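Local coordinates for hydrogenase expression/formation protein (HypB) (Archaeoglobus fulgidus, PDB 2WSM), which binds and probably hydrolyses GTP and, as a nickel- and zinc-binding maturation factor, probably takes part in assembling hydrogenase, forming dimers in a GTP-dependent way, at residues K148-E151 / I152-A156; E203-D206 / F207-I211; Y100-L103 / K104-S107; N21-A24 / L25-G29. All coordinates share one frame; numbering follows the deposited sequence.

Interaction 1 of 4, residues K148-E151 / I152-A156; sequences KHPE and IFRVA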
loop_
_atom_site.group_PDB
_atom_site.type_symbol
_atom_site.label_atom_id
_atom_site.label_comp_id
_atom_site.label_asym_id
_atom_site.label_seq_id
_atom_site.Cartn_x
_atom_site.Cartn_y
_atom_site.Cartn_z
ATOM N N LYS A 148 -11.033 -7.193 -1.070
ATOM C CA LYS A 148 -10.094 -6.603 -2.018
ATOM C C LYS A 148 -8.763 -6.201 -1.370
ATOM O O LYS A 148 -7.778 -6.014 -2.070
ATOM C CB LYS A 148 -10.696 -5.348 -2.656
ATOM C CG LYS A 148 -11.699 -5.587 -3.770
ATOM C CD LYS A 148 -12.252 -4.240 -4.225
ATOM C CE LYS A 148 -13.084 -4.352 -5.491
ATOM N NZ LYS A 148 -13.711 -3.041 -5.844
ATOM N N HIS A 149 -8.739 -6.039 -0.047
ATOM C CA HIS A 149 -7.543 -5.517 0.633
ATOM C C HIS A 149 -7.094 -6.369 1.815
ATOM O O HIS A 149 -7.080 -5.909 2.954
ATOM C CB HIS A 149 -7.768 -4.063 1.076
ATOM C CG HIS A 149 -8.080 -3.141 -0.058
ATOM N ND1 HIS A 149 -9.366 -2.770 -0.381
ATOM C CD2 HIS A 149 -7.277 -2.557 -0.979
ATOM C CE1 HIS A 149 -9.340 -1.974 -1.437
ATOM N NE2 HIS A 149 -8.083 -1.832 -1.821
ATOM N N PRO A 150 -6.708 -7.615 1.539
ATOM C CA PRO A 150 -6.295 -8.550 2.588
ATOM C C PRO A 150 -5.067 -8.063 3.344
ATOM O O PRO A 150 -4.995 -8.270 4.551
ATOM C CB PRO A 150 -5.932 -9.823 1.811
ATOM C CG PRO A 150 -6.543 -9.656 0.464
ATOM C CD PRO A 150 -6.598 -8.199 0.192
ATOM N N GLU A 151 -4.109 -7.456 2.647
ATOM C CA GLU A 151 -2.839 -7.098 3.274
ATOM C C GLU A 151 -3.025 -6.152 4.456
ATOM O O GLU A 151 -2.477 -6.380 5.537
ATOM C CB GLU A 151 -1.859 -6.477 2.267
ATOM C CG GLU A 151 -1.357 -7.415 1.177
ATOM C CD GLU A 151 -2.062 -7.213 -0.154
ATOM O OE1 GLU A 151 -1.358 -7.187 -1.184
ATOM O OE2 GLU A 151 -3.308 -7.068 -0.179
ATOM N N ILE A 152 -3.798 -5.088 4.254
ATOM C CA ILE A 152 -3.981 -4.116 5.312
ATOM C C ILE A 152 -4.880 -4.647 6.421
ATOM O O ILE A 152 -4.640 -4.368 7.598
ATOM C CB ILE A 152 -4.487 -2.757 4.793
ATOM C CG1 ILE A 152 -4.293 -1.684 5.871
ATOM C CG2 ILE A 152 -5.940 -2.838 4.360
ATOM C CD1 ILE A 152 -4.152 -0.270 5.317
ATOM N N PHE A 153 -5.900 -5.425 6.062
ATOM C CA PHE A 153 -6.828 -5.914 7.087
ATOM C C PHE A 153 -6.175 -6.974 7.963
ATOM O O PHE A 153 -6.568 -7.164 9.103
ATOM C CB PHE A 153 -8.165 -6.370 6.494
ATOM C CG PHE A 153 -9.065 -5.222 6.115
ATOM C CD1 PHE A 153 -9.173 -4.804 4.796
ATOM C CD2 PHE A 153 -9.768 -4.528 7.097
ATOM C CE1 PHE A 153 -9.973 -3.736 4.455
ATOM C CE2 PHE A 153 -10.577 -3.451 6.768
ATOM C CZ PHE A 153 -10.680 -3.047 5.449
ATOM N N ARG A 154 -5.136 -7.615 7.438
ATOM C CA ARG A 154 -4.375 -8.588 8.207
ATOM C C ARG A 154 -3.576 -7.980 9.360
ATOM O O ARG A 154 -3.323 -8.657 10.350
ATOM C CB ARG A 154 -3.436 -9.384 7.301
ATOM C CG ARG A 154 -3.860 -10.820 7.065
ATOM C CD ARG A 154 -2.910 -11.521 6.088
ATOM N NE ARG A 154 -3.289 -11.289 4.697
ATOM C CZ ARG A 154 -2.422 -11.137 3.696
ATOM N NH1 ARG A 154 -2.861 -10.926 2.458
ATOM N NH2 ARG A 154 -1.115 -11.182 3.932
ATOM N N VAL A 155 -3.173 -6.717 9.236
ATOM C CA VAL A 155 -2.268 -6.126 10.220
ATOM C C VAL A 155 -3.031 -5.515 11.392
ATOM O O VAL A 155 -2.439 -5.135 12.401
ATOM C CB VAL A 155 -1.299 -5.080 9.584
ATOM C CG1 VAL A 155 -0.575 -5.678 8.376
ATOM C CG2 VAL A 155 -2.039 -3.804 9.187
ATOM N N ALA A 156 -4.351 -5.450 11.259
ATOM C CA ALA A 156 -5.194 -4.803 12.253
ATOM C C ALA A 156 -5.340 -5.598 13.556
ATOM O O ALA A 156 -5.418 -6.823 13.543
ATOM C CB ALA A 156 -6.554 -4.512 11.664
#
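His149 and Phe153 meet in the tight part of this helical turn, where the carbonyl oxygen of the first lies at the ring edge of the second. Phe153 CD1 comes within 3.0 Å of His149 O, close to the ring plane. His149 O also receives a weak hydrogen bond from Phe153 N at 3.4 Å, and Ile152 CG2 rests 3.6 Å from the same His149 O. With CG anti to its own carbonyl carbon (chi1 -76°), the Phe153 ring lies back along the preceding turn and packs on Val135 and Val137 of strand 132-138. An alanine here would lose these ring contacts and is likely to open a gap between the short helix and the central sheet. His149 is the N-cap residue of helix 150-154 in this P-loop GTPase fold, and its ND1 bonds back to Val145 O. Proline suits the first turn, where its missing N-H costs no helical bond, and Pro150 O still accepts Arg154 N at 3.0 Å. The side chain of exposed Arg154 is held more loosely: bent at chi3, it folds back over this turn. Arg154 NH1 sits 3.3 Å from Pro150 CB at the guanidinium edge, while Glu151 CA lies over one face. Glu151 OE2 stays 4.7 Å from Arg154 NH1, too far for contact although their planes are nearly parallel; NH1 instead donates to Lys148 O of the second subunit.

Interaction 2 of 4, residues E203-D206 / F207-I211; sequences EWID and FLRGI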
loop_
_atom_site.group_PDB
_atom_site.type_symbol
_atom_site.label_atom_id
_atom_site.label_comp_id
_atom_site.label_asym_id
_atom_site.label_seq_id
_atom_site.Cartn_x
_atom_site.Cartn_y
_atom_site.Cartn_z
ATOM N N GLU A 203 -18.241 0.386 22.771
ATOM C CA GLU A 203 -17.336 -0.724 22.530
ATOM C C GLU A 203 -15.947 -0.187 22.195
ATOM O O GLU A 203 -14.947 -0.681 22.717
ATOM C CB GLU A 203 -17.865 -1.605 21.401
ATOM C CG GLU A 203 -16.983 -2.800 21.085
ATOM C CD GLU A 203 -17.724 -3.909 20.333
ATOM O OE1 GLU A 203 -18.727 -3.616 19.642
ATOM O OE2 GLU A 203 -17.297 -5.078 20.435
ATOM N N TRP A 204 -15.897 0.829 21.331
ATOM C CA TRP A 204 -14.638 1.458 20.938
ATOM C C TRP A 204 -13.931 2.045 22.147
ATOM O O TRP A 204 -12.734 1.837 22.353
ATOM C CB TRP A 204 -14.902 2.550 19.895
ATOM C CG TRP A 204 -13.795 3.562 19.732
ATOM C CD1 TRP A 204 -13.810 4.858 20.144
ATOM C CD2 TRP A 204 -12.515 3.357 19.108
ATOM N NE1 TRP A 204 -12.623 5.477 19.816
ATOM C CE2 TRP A 204 -11.812 4.577 19.180
ATOM C CE3 TRP A 204 -11.896 2.260 18.503
ATOM C CZ2 TRP A 204 -10.521 4.734 18.662
ATOM C CZ3 TRP A 204 -10.611 2.418 17.984
ATOM C CH2 TRP A 204 -9.941 3.643 18.069
ATOM N N ILE A 205 -14.688 2.773 22.957
ATOM C CA ILE A 205 -14.131 3.423 24.134
ATOM C C ILE A 205 -13.606 2.372 25.103
ATOM O O ILE A 205 -12.497 2.497 25.630
ATOM C CB ILE A 205 -15.178 4.310 24.826
ATOM C CG1 ILE A 205 -15.534 5.501 23.934
ATOM C CG2 ILE A 205 -14.672 4.776 26.178
ATOM C CD1 ILE A 205 -14.471 6.577 23.891
ATOM N N ASP A 206 -14.403 1.330 25.319
ATOM C CA ASP A 206 -13.998 0.210 26.165
ATOM C C ASP A 206 -12.688 -0.420 25.701
ATOM O O ASP A 206 -11.850 -0.794 26.516
ATOM C CB ASP A 206 -15.098 -0.855 26.215
ATOM C CG ASP A 206 -16.309 -0.411 27.027
ATOM O OD1 ASP A 206 -16.138 0.387 27.975
ATOM O OD2 ASP A 206 -17.432 -0.863 26.717
ATOM N N PHE A 207 -12.511 -0.545 24.391
ATOM C CA PHE A 207 -11.255 -1.060 23.855
ATOM C C PHE A 207 -10.087 -0.146 24.225
ATOM O O PHE A 207 -9.009 -0.617 24.583
ATOM C CB PHE A 207 -11.348 -1.214 22.339
ATOM C CG PHE A 207 -10.017 -1.200 21.640
ATOM C CD1 PHE A 207 -9.204 -2.318 21.644
ATOM C CD2 PHE A 207 -9.591 -0.072 20.956
ATOM C CE1 PHE A 207 -7.988 -2.310 20.991
ATOM C CE2 PHE A 207 -8.380 -0.059 20.303
ATOM C CZ PHE A 207 -7.574 -1.178 20.321
ATOM N N LEU A 208 -10.305 1.162 24.137
ATOM C CA LEU A 208 -9.272 2.127 24.507
ATOM C C LEU A 208 -8.926 2.051 25.998
ATOM O O LEU A 208 -7.760 2.076 26.366
ATOM C CB LEU A 208 -9.699 3.550 24.140
ATOM C CG LEU A 208 -9.734 3.928 22.661
ATOM C CD1 LEU A 208 -10.201 5.374 22.509
ATOM C CD2 LEU A 208 -8.367 3.718 22.011
ATOM N N ARG A 209 -9.943 1.967 26.849
ATOM C CA ARG A 209 -9.715 1.829 28.284
ATOM C C ARG A 209 -8.903 0.573 28.561
ATOM O O ARG A 209 -7.976 0.584 29.371
ATOM C CB ARG A 209 -11.038 1.792 29.060
ATOM C CG ARG A 209 -11.783 3.125 29.095
ATOM C CD ARG A 209 -13.047 3.046 29.953
ATOM N NE ARG A 209 -13.716 4.340 30.074
ATOM C CZ ARG A 209 -14.953 4.593 29.655
ATOM N NH1 ARG A 209 -15.473 5.805 29.810
ATOM N NH2 ARG A 209 -15.676 3.634 29.089
ATOM N N GLY A 210 -9.246 -0.509 27.873
ATOM C CA GLY A 210 -8.514 -1.751 28.018
ATOM C C GLY A 210 -7.025 -1.586 27.769
ATOM O O GLY A 210 -6.203 -2.077 28.539
ATOM N N ILE A 211 -6.669 -0.889 26.694
ATOM C CA ILE A 211 -5.266 -0.777 26.307
ATOM C C ILE A 211 -4.481 0.231 27.155
ATOM O O ILE A 211 -3.255 0.185 27.207
ATOM C CB ILE A 211 -5.116 -0.436 24.811
ATOM C CG1 ILE A 211 -5.617 0.985 24.528
ATOM C CG2 ILE A 211 -5.850 -1.470 23.959
ATOM C CD1 ILE A 211 -5.293 1.498 23.132
#
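Glu203 O, Trp204 O, Ile205 O and Asp206 O accept Phe207 N, Leu208 N, Arg209 N and Gly210 N in an unbroken run of alpha-helical bonds, of which Arg209 N to Ile205 O, at 2.9 Å, is nearly linear (164°). Above this ladder the side chains sort by chemistry. Leu208 lays CD1 over one face of the Trp204 indole, offset toward its rim and 3.6 Å from Trp204 NE1. A branched aliphatic tip suits this flat surface, and CG anti to the carbonyl carbon (chi1 -71°) turns it back toward the preceding turn. Phe207 meets the six-membered ring of Trp204 obliquely, Phe207 CD2 lying 4.0 Å from Trp204 CZ3. The indole N-H is used elsewhere, bonding to Thr50 OG1 of helix 43-54, so the ring couples helix 201-212 to the helix behind the probable P-loop. Phe207 packs on Lys189 of strand 189-192. Arg209 stretches from CG to NE and spreads its guanidinium over Ile205 CG2, which stands 3.3 Å above the guanidinium plane, toward its rim. At the edge of that group, Asp206 OD1 faces Arg209 NH2 at 3.5 Å in a salt bridge whose hydrogen bond is weak. Such a long pair, with Asp206 exposed, probably adds only modestly to stability, whereas the contacts of Trp204 with Leu208 and Phe207 set the rings and the leucine in a fixed apolar surface that packs on helix 43-54 and strand 189-192.

Interaction 3 of 4, residues Y100-L103 / K104-S107; sequences YHRL and KKFS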
loop_
_atom_site.group_PDB
_atom_site.type_symbol
_atom_site.label_atom_id
_atom_site.label_comp_id
_atom_site.label_asym_id
_atom_site.label_seq_id
_atom_site.Cartn_x
_atom_site.Cartn_y
_atom_site.Cartn_z
ATOM N N TYR A 100 9.231 10.604 14.156
ATOM C CA TYR A 100 10.386 10.374 15.010
ATOM C C TYR A 100 10.740 11.601 15.847
ATOM O O TYR A 100 11.000 11.478 17.037
ATOM C CB TYR A 100 11.564 9.908 14.154
ATOM C CG TYR A 100 12.900 9.903 14.851
ATOM C CD1 TYR A 100 13.081 9.221 16.046
ATOM C CD2 TYR A 100 13.993 10.557 14.292
ATOM C CE1 TYR A 100 14.304 9.209 16.677
ATOM C CE2 TYR A 100 15.223 10.550 14.915
ATOM C CZ TYR A 100 15.374 9.874 16.106
ATOM O OH TYR A 100 16.600 9.867 16.725
ATOM N N HIS A 101 10.717 12.781 15.231
ATOM C CA HIS A 101 11.005 14.029 15.944
ATOM C C HIS A 101 9.764 14.674 16.546
ATOM O O HIS A 101 9.858 15.713 17.200
ATOM C CB HIS A 101 11.673 15.050 15.018
ATOM C CG HIS A 101 12.854 14.515 14.274
ATOM N ND1 HIS A 101 14.062 14.252 14.884
ATOM C CD2 HIS A 101 13.018 14.208 12.965
ATOM C CE1 HIS A 101 14.917 13.796 13.986
ATOM N NE2 HIS A 101 14.308 13.759 12.813
ATOM N N ARG A 102 8.599 14.078 16.320
ATOM C CA ARG A 102 7.351 14.685 16.777
ATOM C C ARG A 102 6.891 14.110 18.110
ATOM O O ARG A 102 6.184 14.764 18.872
ATOM C CB ARG A 102 6.258 14.512 15.722
ATOM C CG ARG A 102 6.578 15.167 14.372
ATOM C CD ARG A 102 6.416 16.681 14.436
ATOM N NE ARG A 102 7.588 17.332 15.007
ATOM C CZ ARG A 102 7.557 18.465 15.698
ATOM N NH1 ARG A 102 8.686 18.973 16.173
ATOM N NH2 ARG A 102 6.403 19.084 15.932
ATOM N N LEU A 103 7.303 12.879 18.384
ATOM C CA LEU A 103 6.857 12.156 19.567
ATOM C C LEU A 103 7.120 12.881 20.887
ATOM O O LEU A 103 6.323 12.782 21.818
ATOM C CB LEU A 103 7.487 10.761 19.593
ATOM C CG LEU A 103 6.900 9.807 18.550
ATOM C CD1 LEU A 103 7.559 8.441 18.615
ATOM C CD2 LEU A 103 5.401 9.688 18.766
ATOM N N LYS A 104 8.230 13.609 20.970
ATOM C CA LYS A 104 8.595 14.282 22.219
ATOM C C LYS A 104 7.522 15.276 22.678
ATOM O O LYS A 104 7.176 15.333 23.859
ATOM C CB LYS A 104 9.960 14.964 22.092
ATOM C CG LYS A 104 11.014 14.079 21.428
ATOM C CD LYS A 104 12.437 14.558 21.698
ATOM C CE LYS A 104 12.890 14.192 23.109
ATOM N NZ LYS A 104 14.340 14.463 23.334
ATOM N N LYS A 105 6.988 16.043 21.733
ATOM C CA LYS A 105 5.926 16.994 22.026
ATOM C C LYS A 105 4.713 16.286 22.618
ATOM O O LYS A 105 3.916 16.894 23.323
ATOM C CB LYS A 105 5.545 17.762 20.761
ATOM C CG LYS A 105 4.139 18.372 20.762
ATOM C CD LYS A 105 3.888 19.157 19.471
ATOM C CE LYS A 105 2.417 19.499 19.281
ATOM N NZ LYS A 105 2.083 20.883 19.710
ATOM N N PHE A 106 4.589 14.991 22.349
ATOM C CA PHE A 106 3.454 14.220 22.841
ATOM C C PHE A 106 3.805 13.272 24.002
ATOM O O PHE A 106 2.994 12.436 24.396
ATOM C CB PHE A 106 2.805 13.443 21.696
ATOM C CG PHE A 106 2.191 14.317 20.638
ATOM C CD1 PHE A 106 2.920 14.694 19.522
ATOM C CD2 PHE A 106 0.881 14.753 20.753
ATOM C CE1 PHE A 106 2.356 15.496 18.546
ATOM C CE2 PHE A 106 0.309 15.554 19.781
ATOM C CZ PHE A 106 1.047 15.927 18.675
ATOM N N SER A 107 5.005 13.416 24.554
ATOM C CA SER A 107 5.463 12.537 25.629
ATOM C C SER A 107 4.562 12.595 26.871
ATOM O O SER A 107 4.547 11.665 27.687
ATOM C CB SER A 107 6.914 12.858 26.007
ATOM O OG SER A 107 7.000 14.089 26.715
#
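The Phe106 ring turns its edge to Arg102 O, which lies near the ring plane and 3.3 Å from Phe106 CD1, while Lys105 CG stands over one face, offset toward the rim. The setting is a short 3-10 turn in the loop between helix 96-100 and strand 111-118 of the parallel sheet of this P-loop NTPase fold. Its bonds step three residues rather than four: Phe106 N reaches Leu103 O at 2.9 Å, approaching from well above the carbonyl plane (59°), and Lys105 N makes a weak bond to Arg102 O at 3.2 Å. Two apolar residues serve the buried side. Phe106 and Leu103 both pack on Leu112 of strand 111-118, and Phe106 also touches Met63. Long basic side chains suit the exposed side. Arg102 NH2 pairs with Glu84 in a salt bridge, and the Lys105 side chain touches the same glutamate, whose negative charge would probably ease the nearness of the two cations. Lys105 CG is anti to the backbone N (chi1 157°), which carries its chain toward the Arg102 guanidinium, with Lys105 CD 4.3 Å from Arg102 NH2. One residue on, the turn is repeated as Ser107 N donates to Lys104 O at 3.0 Å.

Interaction 4 of 4, residues N21-A24 / L25-G29; sequences NREA and LRESG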
loop_
_atom_site.group_PDB
_atom_site.type_symbol
_atom_site.label_atom_id
_atom_site.label_comp_id
_atom_site.label_asym_id
_atom_site.label_seq_id
_atom_site.Cartn_x
_atom_site.Cartn_y
_atom_site.Cartn_z
ATOM N N ASN A 21 11.031 4.818 18.153
ATOM C CA ASN A 21 9.726 5.379 18.464
ATOM C C ASN A 21 9.039 4.539 19.531
ATOM O O ASN A 21 8.430 5.074 20.464
ATOM C CB ASN A 21 8.855 5.500 17.210
ATOM C CG ASN A 21 9.399 6.519 16.214
ATOM O OD1 ASN A 21 10.301 7.298 16.533
ATOM N ND2 ASN A 21 8.858 6.509 14.999
ATOM N N ARG A 22 9.168 3.223 19.399
ATOM C CA ARG A 22 8.556 2.283 20.338
ATOM C C ARG A 22 9.176 2.404 21.735
ATOM O O ARG A 22 8.465 2.470 22.737
ATOM C CB ARG A 22 8.669 0.851 19.800
ATOM C CG ARG A 22 7.953 -0.197 20.632
ATOM C CD ARG A 22 7.759 -1.506 19.855
ATOM N NE ARG A 22 6.660 -1.417 18.891
ATOM C CZ ARG A 22 6.815 -1.311 17.572
ATOM N NH1 ARG A 22 8.027 -1.290 17.040
ATOM N NH2 ARG A 22 5.752 -1.231 16.783
ATOM N N GLU A 23 10.500 2.466 21.802
ATOM C CA GLU A 23 11.165 2.635 23.094
ATOM C C GLU A 23 10.794 3.961 23.747
ATOM O O GLU A 23 10.516 4.009 24.944
ATOM C CB GLU A 23 12.684 2.503 22.952
ATOM C CG GLU A 23 13.465 2.712 24.252
ATOM C CD GLU A 23 12.861 1.992 25.457
ATOM O OE1 GLU A 23 12.129 0.998 25.278
ATOM O OE2 GLU A 23 13.124 2.429 26.599
ATOM N N ALA A 24 10.782 5.034 22.956
ATOM C CA ALA A 24 10.439 6.349 23.473
ATOM C C ALA A 24 9.018 6.340 24.012
ATOM O O ALA A 24 8.753 6.856 25.094
ATOM C CB ALA A 24 10.597 7.413 22.388
ATOM N N LEU A 25 8.107 5.731 23.259
ATOM C CA LEU A 25 6.731 5.573 23.713
ATOM C C LEU A 25 6.654 4.759 25.005
ATOM O O LEU A 25 5.792 5.000 25.852
ATOM C CB LEU A 25 5.885 4.910 22.625
ATOM C CG LEU A 25 5.514 5.777 21.421
ATOM C CD1 LEU A 25 5.104 4.907 20.247
ATOM C CD2 LEU A 25 4.398 6.754 21.793
ATOM N N ARG A 26 7.547 3.785 25.142
ATOM C CA ARG A 26 7.587 2.953 26.336
ATOM C C ARG A 26 8.115 3.753 27.524
ATOM O O ARG A 26 7.610 3.629 28.638
ATOM C CB ARG A 26 8.457 1.719 26.112
ATOM C CG ARG A 26 8.274 0.631 27.168
ATOM C CD ARG A 26 9.455 -0.330 27.176
ATOM N NE ARG A 26 10.698 0.386 27.445
ATOM C CZ ARG A 26 11.111 0.723 28.665
ATOM N NH1 ARG A 26 10.388 0.391 29.729
ATOM N NH2 ARG A 26 12.247 1.391 28.822
ATOM N N GLU A 27 9.125 4.579 27.282
ATOM C CA GLU A 27 9.698 5.395 28.348
ATOM C C GLU A 27 8.677 6.352 28.961
ATOM O O GLU A 27 8.722 6.637 30.160
ATOM C CB GLU A 27 10.899 6.187 27.838
ATOM C CG GLU A 27 12.008 5.331 27.236
ATOM C CD GLU A 27 13.213 6.162 26.812
ATOM O OE1 GLU A 27 13.368 7.291 27.333
ATOM O OE2 GLU A 27 14.003 5.691 25.960
ATOM N N SER A 28 7.756 6.852 28.145
ATOM C CA SER A 28 6.795 7.831 28.635
ATOM C C SER A 28 5.492 7.190 29.098
ATOM O O SER A 28 4.704 7.821 29.796
ATOM C CB SER A 28 6.524 8.913 27.585
ATOM O OG SER A 28 5.786 8.408 26.485
ATOM N N GLY A 29 5.268 5.936 28.716
ATOM C CA GLY A 29 4.023 5.260 29.049
ATOM C C GLY A 29 2.864 5.699 28.166
ATOM O O GLY A 29 1.695 5.517 28.518
HETATM O O HOH W 1 6.912 9.060 23.975
#
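Arg26 NH2 donates to Glu23 OE2 at 2.6 Å, and Arg26 NE to Glu23 OE1 at 2.7 Å, so that the guanidinium grips the carboxylate side-on, one nitrogen to each oxygen. This i to i+3 salt bridge spans the last turns of helix 12-28, which closes in a Schellman motif with Gly29 as its C-prime residue. Both oxygens use their syn lone pairs, and the NE bond is almost straight (175°). The two groups are nearly coplanar, which the bends of Glu23 at chi2 (45°) and of Arg26 at chi3 make possible. The salt bridge probably also offsets the nearby negative charge of Glu27, whose OE2 lies 3.4 Å from Glu23 OE2. An alanine in place of Glu23 would leave Arg26 without its mate and is likely to free the guanidinium to turn. On the helix's inner side, apolar Leu25 sets CG against Asn21 O, which also accepts Leu25 N at 2.9 Å. Glycine suits the end because the positive phi there is easy for a residue without a side chain, and Gly29 N makes a weak bond to Arg26 O while Thr30 N reaches Leu25 O. Ser28 OG, which also bonds to Thr30 OG1, holds a water at 2.8 Å that gives a weak bond to Ala24 O.

In the fold
Interactions 3 and 4 are neighbours, their centres about 10 Å apart: Leu103 CD1 packs on Asn21 CB at 3.5 Å, and Tyr100 CD1 meets Asn21 OD1 at 3.4 Å, joining the end of helix 96-100 and the loop after it to helix 12-28. Interactions 1 and 2 stand apart, with centres about 22 Å from each other and nearest atoms about 8 Å. Each relates differently to the probable P-loop: Ile152 in interaction 1 lies near it without touching, whereas interaction 2 packs against helix 43-54, which follows it. Of the four contacts, interaction 1 alone reaches the second subunit; its centre is about 28 Å from that of interaction 3.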